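Local atomic coordinates of putative peptidase (PDB entry 3K9T), a protein that binds one zinc ion per subunit and, although part of it is aminopeptidase-like, probably serves in the biosynthesis of modified polysaccharides rather than as a peptidase. Residues A[102-107]-A[155-160]; A[114-119]-A[139-144]; A[171-176]-A[217-222]; A[181-186]-A[243-248]. All blocks are in the same frame, centred on the assembly; numbering follows the deposited sequence.

Contact 1: A[102-107]-A[155-160]; sequences PVHKTM and EVVIDS
The imidazole of H104 meets E155 and V156 at its edge, near the ring plane, where OE2 of E155 lies 3.3 Å from CE1 of H104 and the carbonyl oxygen of V156 is also close. CG2 of V157 reaches the ring obliquely, 3.7 Å from ND1 of H104. CG of H104 is anti to the backbone N (chi1 -173°), and the end of the side chain comes nearer to 155-160 than its start; the carboxylate of E155 is turned 39° from the ring. ND1 is buried here without a polar partner in the model, while OE1 of E155 forms a salt bridge with R79. Any effect of the carboxylate on the imidazole should be modest, because R79 balances its charge.

V103 with I158 and K105 with V156 are antiparallel hydrogen-bonded pairs: N of V156 donates to O of K105 at 2.7 Å, and N of I158 to O of V103 at 2.8 Å. On the face opposite H104 the packing is apolar. CG2 of V103 rests 3.7 Å from CG1 of V156, and selenomethionine M107 bends at chi3 to bring its CE 3.7 Å from CB of V156. Branched valine and isoleucine suit extended strands, and the long, flexible M107 can curl over V156.

The strand 103-108 is an outermost one of the insert's four-stranded antiparallel sheet, and strand 153-163 is followed across it by strand 70-79. W137, F139 of strand 139-140 and L112 of helix 109-112 pack on the valine face, whereas Y77 of strand 70-79 touches E155 and V157 on the other.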
# COMPACT_ATOMS: atom_id res chain seq x y z
N PRO A 102 -46.39 15.69 -29.27
CA PRO A 102 -47.71 15.13 -29.57
C PRO A 102 -47.85 14.67 -31.03
O PRO A 102 -47.28 15.31 -31.91
CB PRO A 102 -48.67 16.30 -29.30
CG PRO A 102 -47.82 17.51 -29.34
CD PRO A 102 -46.46 17.11 -28.91
N VAL A 103 -48.55 13.56 -31.27
CA VAL A 103 -48.72 13.05 -32.61
C VAL A 103 -50.11 12.45 -32.73
O VAL A 103 -50.62 11.86 -31.78
CB VAL A 103 -47.63 12.00 -33.04
CG1 VAL A 103 -46.34 12.11 -32.16
CG2 VAL A 103 -48.18 10.55 -33.06
N HIS A 104 -50.72 12.64 -33.91
CA HIS A 104 -52.02 12.08 -34.21
C HIS A 104 -52.02 11.75 -35.71
O HIS A 104 -52.15 12.63 -36.54
CB HIS A 104 -53.14 13.04 -33.84
CG HIS A 104 -54.51 12.45 -33.98
ND1 HIS A 104 -54.71 11.10 -34.21
CD2 HIS A 104 -55.74 13.01 -33.88
CE1 HIS A 104 -56.01 10.87 -34.28
NE2 HIS A 104 -56.66 12.00 -34.07
N LYS A 105 -51.85 10.47 -36.03
CA LYS A 105 -51.63 10.04 -37.41
C LYS A 105 -52.21 8.68 -37.73
O LYS A 105 -52.51 7.89 -36.83
CB LYS A 105 -50.13 9.92 -37.65
CG LYS A 105 -49.31 11.17 -37.36
CD LYS A 105 -48.02 11.22 -38.19
CE LYS A 105 -46.88 11.92 -37.47
NZ LYS A 105 -45.89 12.50 -38.42
N THR A 106 -52.41 8.42 -39.02
CA THR A 106 -52.63 7.07 -39.49
C THR A 106 -51.37 6.70 -40.23
O THR A 106 -50.90 7.44 -41.07
CB THR A 106 -53.84 6.87 -40.40
OG1 THR A 106 -55.01 6.75 -39.58
CG2 THR A 106 -53.69 5.57 -41.19
N MSE A 107 -50.79 5.56 -39.89
CA MSE A 107 -49.62 5.08 -40.58
C MSE A 107 -49.69 3.57 -40.77
O MSE A 107 -50.39 2.86 -40.03
CB MSE A 107 -48.32 5.51 -39.88
CG MSE A 107 -48.49 6.09 -38.51
SE MSE A 107 -46.78 6.73 -37.84
CE MSE A 107 -47.50 8.24 -36.92
N GLU A 155 -53.92 3.79 -36.21
CA GLU A 155 -54.10 5.12 -35.63
C GLU A 155 -53.02 5.25 -34.54
O GLU A 155 -52.89 4.38 -33.67
CB GLU A 155 -55.48 5.28 -35.00
CG GLU A 155 -55.90 6.73 -34.77
CD GLU A 155 -57.14 6.89 -33.90
OE1 GLU A 155 -57.69 5.88 -33.42
OE2 GLU A 155 -57.57 8.04 -33.68
N VAL A 156 -52.24 6.32 -34.63
CA VAL A 156 -51.14 6.58 -33.72
C VAL A 156 -51.42 7.88 -33.00
O VAL A 156 -51.44 8.95 -33.61
CB VAL A 156 -49.82 6.69 -34.48
CG1 VAL A 156 -48.65 6.94 -33.50
CG2 VAL A 156 -49.60 5.42 -35.31
N VAL A 157 -51.62 7.78 -31.69
CA VAL A 157 -51.95 8.91 -30.85
C VAL A 157 -51.00 9.02 -29.66
O VAL A 157 -50.85 8.07 -28.89
CB VAL A 157 -53.39 8.77 -30.28
CG1 VAL A 157 -53.68 9.89 -29.31
CG2 VAL A 157 -54.42 8.76 -31.39
N ILE A 158 -50.32 10.16 -29.55
CA ILE A 158 -49.63 10.55 -28.34
C ILE A 158 -50.21 11.93 -27.97
O ILE A 158 -49.88 12.93 -28.60
CB ILE A 158 -48.09 10.69 -28.48
CG1 ILE A 158 -47.45 9.36 -28.86
CG2 ILE A 158 -47.50 11.19 -27.18
CD1 ILE A 158 -45.94 9.48 -29.26
N ASP A 159 -51.08 11.95 -26.96
CA ASP A 159 -51.73 13.17 -26.49
C ASP A 159 -50.88 13.78 -25.39
O ASP A 159 -51.13 13.57 -24.20
CB ASP A 159 -53.14 12.85 -25.96
CG ASP A 159 -53.93 14.10 -25.62
OD1 ASP A 159 -53.46 15.21 -25.97
OD2 ASP A 159 -55.01 13.97 -24.99
N SER A 160 -49.89 14.56 -25.82
CA SER A 160 -48.92 15.17 -24.91
C SER A 160 -48.82 16.66 -25.14
O SER A 160 -49.42 17.18 -26.08
CB SER A 160 -47.53 14.53 -25.13
OG SER A 160 -47.11 14.65 -26.47

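Contact 2: A[114-119]-A[139-144]; sequences PYLHTI and FSLTQN
The carbonyl oxygen of F139 is gripped twice by H117, by its backbone N at 2.8 Å and by its ring ND1 at 3.3 Å. ND1 stands above the carbonyl plane, 51° out of it, although the oxygen lies almost in the plane of the imidazole. A chi1 of -53° puts CG of H117 beside the backbone N, and a chi2 of 75° turns ND1 to the oxygen. Histidine suits the place, as its ND1 can be the donor to a carbonyl so near its own backbone.

Two further bonds, F139 N to Y115 O and L141 N to H117 O, complete the parallel pairing. On the face of L116 and F139, CD2 of L116 packs 3.8 Å from CB of F139, with F146 and I87 closing over the leucine. Beyond the strands, OG1 of T118 donates to OE1 of Q143 at 2.6 Å, while its CG2 lies 3.8 Å from CD2 of L141, so the threonine offers a polar and an apolar branch. A water accepts from the backbone N of both I119 and Q143.

T142 is the N-cap of helix 143-147, its side chain taking the N-H of K145. The whole is a two-stranded parallel sheet running into a capped helix, set in the insert; I119 brings it to about 7 Å, side chain to side chain, from the zinc ligand H325.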
# COMPACT_ATOMS: atom_id res chain seq x y z
N PRO A 114 -40.12 2.49 -37.62
CA PRO A 114 -38.94 3.21 -37.16
C PRO A 114 -39.11 3.91 -35.80
O PRO A 114 -38.12 4.11 -35.12
CB PRO A 114 -38.68 4.24 -38.28
CG PRO A 114 -39.49 3.77 -39.40
CD PRO A 114 -40.67 3.10 -38.82
N TYR A 115 -40.35 4.23 -35.41
CA TYR A 115 -40.64 4.84 -34.10
C TYR A 115 -40.96 3.82 -32.98
O TYR A 115 -41.28 4.21 -31.87
CB TYR A 115 -41.81 5.81 -34.21
CG TYR A 115 -41.58 6.88 -35.24
CD1 TYR A 115 -41.89 6.65 -36.58
CD2 TYR A 115 -41.06 8.12 -34.88
CE1 TYR A 115 -41.68 7.63 -37.53
CE2 TYR A 115 -40.85 9.11 -35.80
CZ TYR A 115 -41.15 8.87 -37.12
OH TYR A 115 -40.93 9.86 -38.05
N LEU A 116 -40.89 2.53 -33.29
CA LEU A 116 -41.15 1.45 -32.34
C LEU A 116 -39.82 0.95 -31.78
O LEU A 116 -38.85 0.91 -32.52
CB LEU A 116 -41.91 0.29 -33.02
CG LEU A 116 -43.29 0.67 -33.58
CD1 LEU A 116 -44.03 -0.52 -34.23
CD2 LEU A 116 -44.12 1.33 -32.48
N HIS A 117 -39.79 0.60 -30.49
CA HIS A 117 -38.56 0.12 -29.81
C HIS A 117 -38.83 -1.12 -28.97
O HIS A 117 -39.74 -1.12 -28.15
CB HIS A 117 -37.96 1.24 -28.96
CG HIS A 117 -37.73 2.49 -29.74
ND1 HIS A 117 -38.77 3.33 -30.10
CD2 HIS A 117 -36.61 3.01 -30.30
CE1 HIS A 117 -38.29 4.32 -30.83
NE2 HIS A 117 -36.99 4.15 -30.96
N THR A 118 -38.02 -2.15 -29.18
CA THR A 118 -38.10 -3.43 -28.47
C THR A 118 -36.72 -3.84 -27.92
O THR A 118 -35.73 -3.11 -28.09
CB THR A 118 -38.62 -4.56 -29.40
OG1 THR A 118 -37.73 -4.71 -30.50
CG2 THR A 118 -40.01 -4.26 -29.93
N ILE A 119 -36.67 -4.98 -27.23
CA ILE A 119 -35.40 -5.54 -26.72
C ILE A 119 -35.37 -6.99 -27.23
O ILE A 119 -35.95 -7.91 -26.61
CB ILE A 119 -35.25 -5.46 -25.18
CG1 ILE A 119 -35.36 -4.00 -24.71
CG2 ILE A 119 -33.92 -6.03 -24.74
CD1 ILE A 119 -35.73 -3.86 -23.23
N PHE A 139 -42.67 4.79 -29.31
CA PHE A 139 -43.40 3.82 -28.53
C PHE A 139 -42.47 2.64 -28.26
O PHE A 139 -41.71 2.19 -29.16
CB PHE A 139 -44.63 3.29 -29.27
CG PHE A 139 -45.79 4.23 -29.28
CD1 PHE A 139 -46.73 4.20 -28.25
CD2 PHE A 139 -45.94 5.17 -30.29
CE1 PHE A 139 -47.81 5.07 -28.24
CE2 PHE A 139 -47.02 6.04 -30.30
CZ PHE A 139 -47.96 6.00 -29.27
N SER A 140 -42.53 2.12 -27.02
CA SER A 140 -41.84 0.90 -26.66
C SER A 140 -42.83 -0.25 -26.54
O SER A 140 -43.96 -0.06 -26.13
CB SER A 140 -41.13 1.11 -25.35
OG SER A 140 -39.96 1.87 -25.52
N LEU A 141 -42.40 -1.46 -26.89
CA LEU A 141 -43.24 -2.67 -26.72
C LEU A 141 -42.38 -3.93 -26.64
O LEU A 141 -41.17 -3.88 -26.94
CB LEU A 141 -44.25 -2.84 -27.85
CG LEU A 141 -43.74 -3.13 -29.25
CD1 LEU A 141 -44.91 -3.59 -30.09
CD2 LEU A 141 -43.03 -1.91 -29.86
N THR A 142 -42.98 -5.05 -26.23
CA THR A 142 -42.18 -6.26 -26.16
C THR A 142 -41.95 -6.73 -27.57
O THR A 142 -42.78 -6.48 -28.47
CB THR A 142 -42.79 -7.40 -25.30
OG1 THR A 142 -43.94 -8.00 -25.95
CG2 THR A 142 -43.08 -6.90 -23.85
N GLN A 143 -40.79 -7.35 -27.77
CA GLN A 143 -40.49 -7.99 -29.03
C GLN A 143 -41.59 -8.99 -29.36
O GLN A 143 -42.03 -9.05 -30.48
CB GLN A 143 -39.14 -8.73 -28.95
CG GLN A 143 -38.67 -9.32 -30.27
CD GLN A 143 -38.39 -8.24 -31.30
OE1 GLN A 143 -37.64 -7.28 -31.04
NE2 GLN A 143 -39.02 -8.38 -32.46
N ASN A 144 -42.05 -9.77 -28.37
CA ASN A 144 -43.05 -10.80 -28.64
C ASN A 144 -44.33 -10.18 -29.20
O ASN A 144 -44.94 -10.75 -30.14
CB ASN A 144 -43.36 -11.66 -27.39
CG ASN A 144 -42.22 -12.63 -27.03
OD1 ASN A 144 -41.48 -13.09 -27.90
ND2 ASN A 144 -42.10 -12.95 -25.72
O HOH W 1 -38.60 -6.89 -26.02

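Contact 3: A[171-176]-A[217-222]; sequences EYYIRG and KYSYRF
Y173 meets R221 through CD1, which stands over one face of the guanidinium, offset toward its rim and 3.5 Å from NH2, the two planes only 16° apart. A flat tyrosine suits a place beside a flat cation, and its OH lies 3.0 Å from OG of S219.

On the opposite face the bumps are apolar. CD1 of I174 pokes at the edge of the F222 ring, 3.8 Å from CE1, and the Y172 and F222 rings are nearly parallel but slid apart, centroids 5.9 Å from each other. L211, I204 and A208 of helix 194-211 close over this face. Past the strand end, G176 has no side chain, and its CA can come within 3.3 Å of O of Y218; its N donates almost straight to OG of S219 at 2.9 Å, and that OG also hydrogen-bonds to O of L178.

OE2 of E171 forms a salt bridge with NH1 of R221 at 2.7 Å, its hydrogen bond weak. The same arginine is thus paired with two carboxylates, E171 through NH1 and E181 through NE, and its charge probably helps to balance theirs in a buried place.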
# COMPACT_ATOMS: atom_id res chain seq x y z
N GLU A 171 -37.79 19.67 -1.33
CA GLU A 171 -36.70 19.78 -0.39
C GLU A 171 -37.21 19.80 1.06
O GLU A 171 -38.21 20.46 1.38
CB GLU A 171 -35.96 21.07 -0.71
CG GLU A 171 -34.77 21.41 0.11
CD GLU A 171 -34.05 22.67 -0.42
OE1 GLU A 171 -34.52 23.27 -1.42
OE2 GLU A 171 -32.99 23.03 0.11
N TYR A 172 -36.52 19.06 1.93
CA TYR A 172 -36.86 19.04 3.35
C TYR A 172 -35.57 19.23 4.15
O TYR A 172 -34.57 18.58 3.87
CB TYR A 172 -37.53 17.73 3.72
CG TYR A 172 -37.84 17.58 5.19
CD1 TYR A 172 -38.47 18.60 5.90
CD2 TYR A 172 -37.53 16.40 5.86
CE1 TYR A 172 -38.75 18.45 7.24
CE2 TYR A 172 -37.82 16.24 7.20
CZ TYR A 172 -38.43 17.26 7.88
OH TYR A 172 -38.71 17.09 9.20
N TYR A 173 -35.61 20.15 5.10
CA TYR A 173 -34.45 20.50 5.93
C TYR A 173 -34.73 20.32 7.41
O TYR A 173 -35.70 20.84 7.90
CB TYR A 173 -34.09 21.96 5.71
CG TYR A 173 -32.90 22.42 6.49
CD1 TYR A 173 -31.62 21.99 6.15
CD2 TYR A 173 -33.04 23.28 7.58
CE1 TYR A 173 -30.54 22.41 6.85
CE2 TYR A 173 -31.93 23.70 8.30
CZ TYR A 173 -30.70 23.26 7.93
OH TYR A 173 -29.61 23.68 8.62
N ILE A 174 -33.88 19.57 8.10
CA ILE A 174 -33.94 19.39 9.53
C ILE A 174 -32.74 20.15 10.10
O ILE A 174 -31.58 19.87 9.74
CB ILE A 174 -33.80 17.92 9.93
CG1 ILE A 174 -34.95 17.09 9.36
CG2 ILE A 174 -33.75 17.75 11.45
CD1 ILE A 174 -34.80 15.60 9.61
N ARG A 175 -33.03 21.13 10.96
CA ARG A 175 -31.99 21.89 11.68
C ARG A 175 -31.44 21.10 12.88
O ARG A 175 -32.18 20.68 13.78
CB ARG A 175 -32.54 23.25 12.17
CG ARG A 175 -31.51 24.21 12.78
CD ARG A 175 -30.15 24.13 12.00
NE ARG A 175 -29.32 25.33 12.11
CZ ARG A 175 -28.36 25.53 13.01
NH1 ARG A 175 -28.06 24.60 13.91
NH2 ARG A 175 -27.69 26.68 13.02
N GLY A 176 -30.13 20.90 12.90
CA GLY A 176 -29.48 20.24 14.02
C GLY A 176 -28.85 21.24 14.97
O GLY A 176 -29.05 22.44 14.81
N LYS A 217 -27.17 16.23 15.95
CA LYS A 217 -26.03 17.16 16.04
C LYS A 217 -25.93 17.90 14.72
O LYS A 217 -25.82 19.13 14.67
CB LYS A 217 -24.71 16.39 16.31
CG LYS A 217 -23.37 17.19 16.30
CD LYS A 217 -22.15 16.23 16.59
CE LYS A 217 -20.81 16.69 15.96
NZ LYS A 217 -19.58 16.10 16.62
N TYR A 218 -25.96 17.12 13.65
CA TYR A 218 -25.91 17.68 12.33
C TYR A 218 -27.30 18.08 11.79
O TYR A 218 -28.34 17.62 12.28
CB TYR A 218 -25.24 16.72 11.36
CG TYR A 218 -23.78 16.50 11.61
CD1 TYR A 218 -22.84 17.45 11.24
CD2 TYR A 218 -23.33 15.33 12.19
CE1 TYR A 218 -21.49 17.24 11.46
CE2 TYR A 218 -21.99 15.12 12.41
CZ TYR A 218 -21.08 16.07 12.03
OH TYR A 218 -19.75 15.81 12.25
N SER A 219 -27.26 18.97 10.81
CA SER A 219 -28.41 19.36 10.05
C SER A 219 -28.46 18.40 8.89
O SER A 219 -27.42 17.89 8.47
CB SER A 219 -28.30 20.80 9.56
OG SER A 219 -28.47 21.71 10.64
N TYR A 220 -29.67 18.12 8.41
CA TYR A 220 -29.89 17.18 7.34
C TYR A 220 -30.79 17.80 6.29
O TYR A 220 -31.80 18.39 6.62
CB TYR A 220 -30.52 15.90 7.90
CG TYR A 220 -29.56 15.10 8.71
CD1 TYR A 220 -29.28 15.45 10.03
CD2 TYR A 220 -28.91 13.97 8.16
CE1 TYR A 220 -28.38 14.73 10.78
CE2 TYR A 220 -28.00 13.22 8.91
CZ TYR A 220 -27.72 13.63 10.22
OH TYR A 220 -26.84 12.93 11.01
N ARG A 221 -30.40 17.67 5.02
CA ARG A 221 -31.19 18.16 3.91
C ARG A 221 -31.49 17.02 2.98
O ARG A 221 -30.61 16.25 2.61
CB ARG A 221 -30.44 19.21 3.15
CG ARG A 221 -31.24 19.89 2.03
CD ARG A 221 -30.37 20.94 1.29
NE ARG A 221 -29.80 21.90 2.24
CZ ARG A 221 -30.48 22.90 2.82
NH1 ARG A 221 -31.74 23.12 2.52
NH2 ARG A 221 -29.88 23.71 3.70
N PHE A 222 -32.75 16.93 2.56
CA PHE A 222 -33.16 15.85 1.69
C PHE A 222 -33.68 16.47 0.40
O PHE A 222 -34.65 17.19 0.43
CB PHE A 222 -34.26 15.06 2.34
CG PHE A 222 -33.91 14.51 3.66
CD1 PHE A 222 -33.96 15.32 4.79
CD2 PHE A 222 -33.58 13.18 3.79
CE1 PHE A 222 -33.66 14.80 6.06
CE2 PHE A 222 -33.27 12.65 5.05
CZ PHE A 222 -33.30 13.47 6.19

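Contact 4: A[181-186]-A[243-248]; sequences EILLTT and KNIKMG
L183 and I245 make the snug part of this contact, with CB of L183 3.9 Å from CG2 of I245 on one face of the parallel strands. Beside them O of L183 comes 3.0 Å from CA of G248, a closeness that suits glycine, which has no side chain to stand in between. On the other face I182 and selenomethionine M247 lie side by side, pointing the same way; their closest carbons are too near in the model to carry any detail, but E271 and I272 of helix 271-282 also touch M247.

The axes of the two short strands lie 36° apart, and the register slips by one residue between E181 and I182, a beta bulge. E181 bonds on either side of I245: its N donates to O of N244 at 2.8 Å, and its O accepts from N of K246 at 2.8 Å. Beyond the bulge, N of L183 donates to O of M247 at 3.0 Å.

At the strand's start the packing gives way to water and charge. A water donates to OE1 of E181 at 2.7 Å and accepts from ND2 of N244, bridging the two side chains. K246 is exposed; beyond its backbone bond it lends CB, 3.8 Å from O of E181, and carries its amine off toward E180 in a long, weak ion pair; a flexible lysine fits such a margin.

The buried E181, extended beyond CG, runs past CG1 of I245, and its OE2 forms a salt bridge with R221. That cation, together with the water on OE1, would favour an ionised carboxylate.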
# COMPACT_ATOMS: atom_id res chain seq x y z
N GLU A 181 -23.89 20.12 7.62
CA GLU A 181 -25.02 19.52 7.00
C GLU A 181 -24.66 18.22 6.32
O GLU A 181 -23.59 18.10 5.71
CB GLU A 181 -25.51 20.53 5.97
CG GLU A 181 -26.85 20.30 5.45
CD GLU A 181 -27.28 21.41 4.51
OE1 GLU A 181 -27.33 22.59 4.93
OE2 GLU A 181 -27.60 21.08 3.35
N ILE A 182 -25.55 17.24 6.45
CA ILE A 182 -25.43 15.98 5.73
C ILE A 182 -26.55 16.07 4.66
O ILE A 182 -27.70 16.40 5.00
CB ILE A 182 -25.64 14.77 6.66
CG1 ILE A 182 -24.68 14.82 7.87
CG2 ILE A 182 -25.62 13.46 5.88
CD1 ILE A 182 -23.18 14.79 7.58
N LEU A 183 -26.20 15.81 3.39
CA LEU A 183 -27.10 15.90 2.24
C LEU A 183 -27.47 14.51 1.72
O LEU A 183 -26.60 13.68 1.45
CB LEU A 183 -26.43 16.71 1.11
CG LEU A 183 -27.20 16.98 -0.21
CD1 LEU A 183 -28.46 17.95 -0.07
CD2 LEU A 183 -26.23 17.47 -1.29
N LEU A 184 -28.76 14.24 1.59
CA LEU A 184 -29.22 12.96 1.08
C LEU A 184 -30.12 13.28 -0.08
O LEU A 184 -31.13 13.93 0.11
CB LEU A 184 -29.97 12.18 2.17
CG LEU A 184 -29.07 11.84 3.37
CD1 LEU A 184 -29.88 11.36 4.50
CD2 LEU A 184 -28.07 10.78 2.97
N THR A 185 -29.75 12.85 -1.28
CA THR A 185 -30.49 13.23 -2.47
C THR A 185 -31.02 12.00 -3.17
O THR A 185 -30.46 10.90 -3.05
CB THR A 185 -29.59 14.02 -3.45
OG1 THR A 185 -28.80 13.13 -4.26
CG2 THR A 185 -28.67 14.96 -2.69
N THR A 186 -32.10 12.17 -3.92
CA THR A 186 -32.58 11.10 -4.78
C THR A 186 -33.30 11.73 -5.97
O THR A 186 -33.74 12.89 -5.89
CB THR A 186 -33.45 10.10 -4.00
OG1 THR A 186 -33.59 8.90 -4.77
CG2 THR A 186 -34.84 10.70 -3.65
N LYS A 243 -20.88 25.57 1.48
CA LYS A 243 -19.82 25.55 2.51
C LYS A 243 -20.17 24.71 3.77
O LYS A 243 -19.29 24.28 4.47
CB LYS A 243 -19.44 27.00 2.90
CG LYS A 243 -20.58 27.79 3.57
CD LYS A 243 -20.23 29.27 3.73
CE LYS A 243 -21.33 30.03 4.45
NZ LYS A 243 -21.61 29.40 5.79
N ASN A 244 -21.44 24.50 4.07
CA ASN A 244 -21.84 23.70 5.22
C ASN A 244 -22.01 22.22 4.94
O ASN A 244 -22.16 21.47 5.88
CB ASN A 244 -23.18 24.18 5.76
CG ASN A 244 -23.15 25.62 6.26
OD1 ASN A 244 -22.14 26.09 6.77
ND2 ASN A 244 -24.28 26.31 6.15
N ILE A 245 -22.08 21.79 3.68
CA ILE A 245 -22.34 20.37 3.41
C ILE A 245 -21.07 19.54 3.64
O ILE A 245 -20.11 19.58 2.88
CB ILE A 245 -22.91 20.18 2.01
CG1 ILE A 245 -24.23 20.96 1.90
CG2 ILE A 245 -23.09 18.69 1.73
CD1 ILE A 245 -24.66 21.23 0.47
N LYS A 246 -21.07 18.81 4.75
CA LYS A 246 -19.87 18.11 5.22
C LYS A 246 -19.75 16.82 4.43
O LYS A 246 -18.67 16.41 4.13
CB LYS A 246 -19.98 17.82 6.72
CG LYS A 246 -18.65 17.85 7.53
CD LYS A 246 -18.61 16.81 8.74
CE LYS A 246 -17.96 17.27 10.09
NZ LYS A 246 -16.77 18.17 10.05
N MSE A 247 -20.87 16.21 4.12
CA MSE A 247 -20.90 14.93 3.43
C MSE A 247 -22.29 14.67 2.83
O MSE A 247 -23.26 15.36 3.11
CB MSE A 247 -20.43 13.80 4.37
CG MSE A 247 -21.18 13.61 5.69
SE MSE A 247 -20.22 12.35 6.84
CE MSE A 247 -19.61 13.46 8.32
N GLY A 248 -22.38 13.69 1.95
CA GLY A 248 -23.65 13.39 1.32
C GLY A 248 -23.71 12.03 0.69
O GLY A 248 -22.68 11.43 0.44
O HOH W 2 -26.01 24.86 4.23

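The four contacts fall into two groups. Contacts 1 and 2 belong to the insert, their centres 16 Å apart; contact 2 lies in the chain between the two segments of contact 1, and F139 packs on V156 and I158 to join them. Contacts 3 and 4, centred 9 Å apart, share the mixed eight-stranded sheet of the aminopeptidase-like part. Their segments alternate along the chain, and strands 219-225 and 181-187 are neighbours, so four strands run 166-174, 219-225, 181-187, 245-250. The groups stand 40 to 46 Å apart between centres, yet strand 153-163 leads directly to strand 166-174, linking insert and core, while zinc ligands H190 and D196 follow strand 181-187.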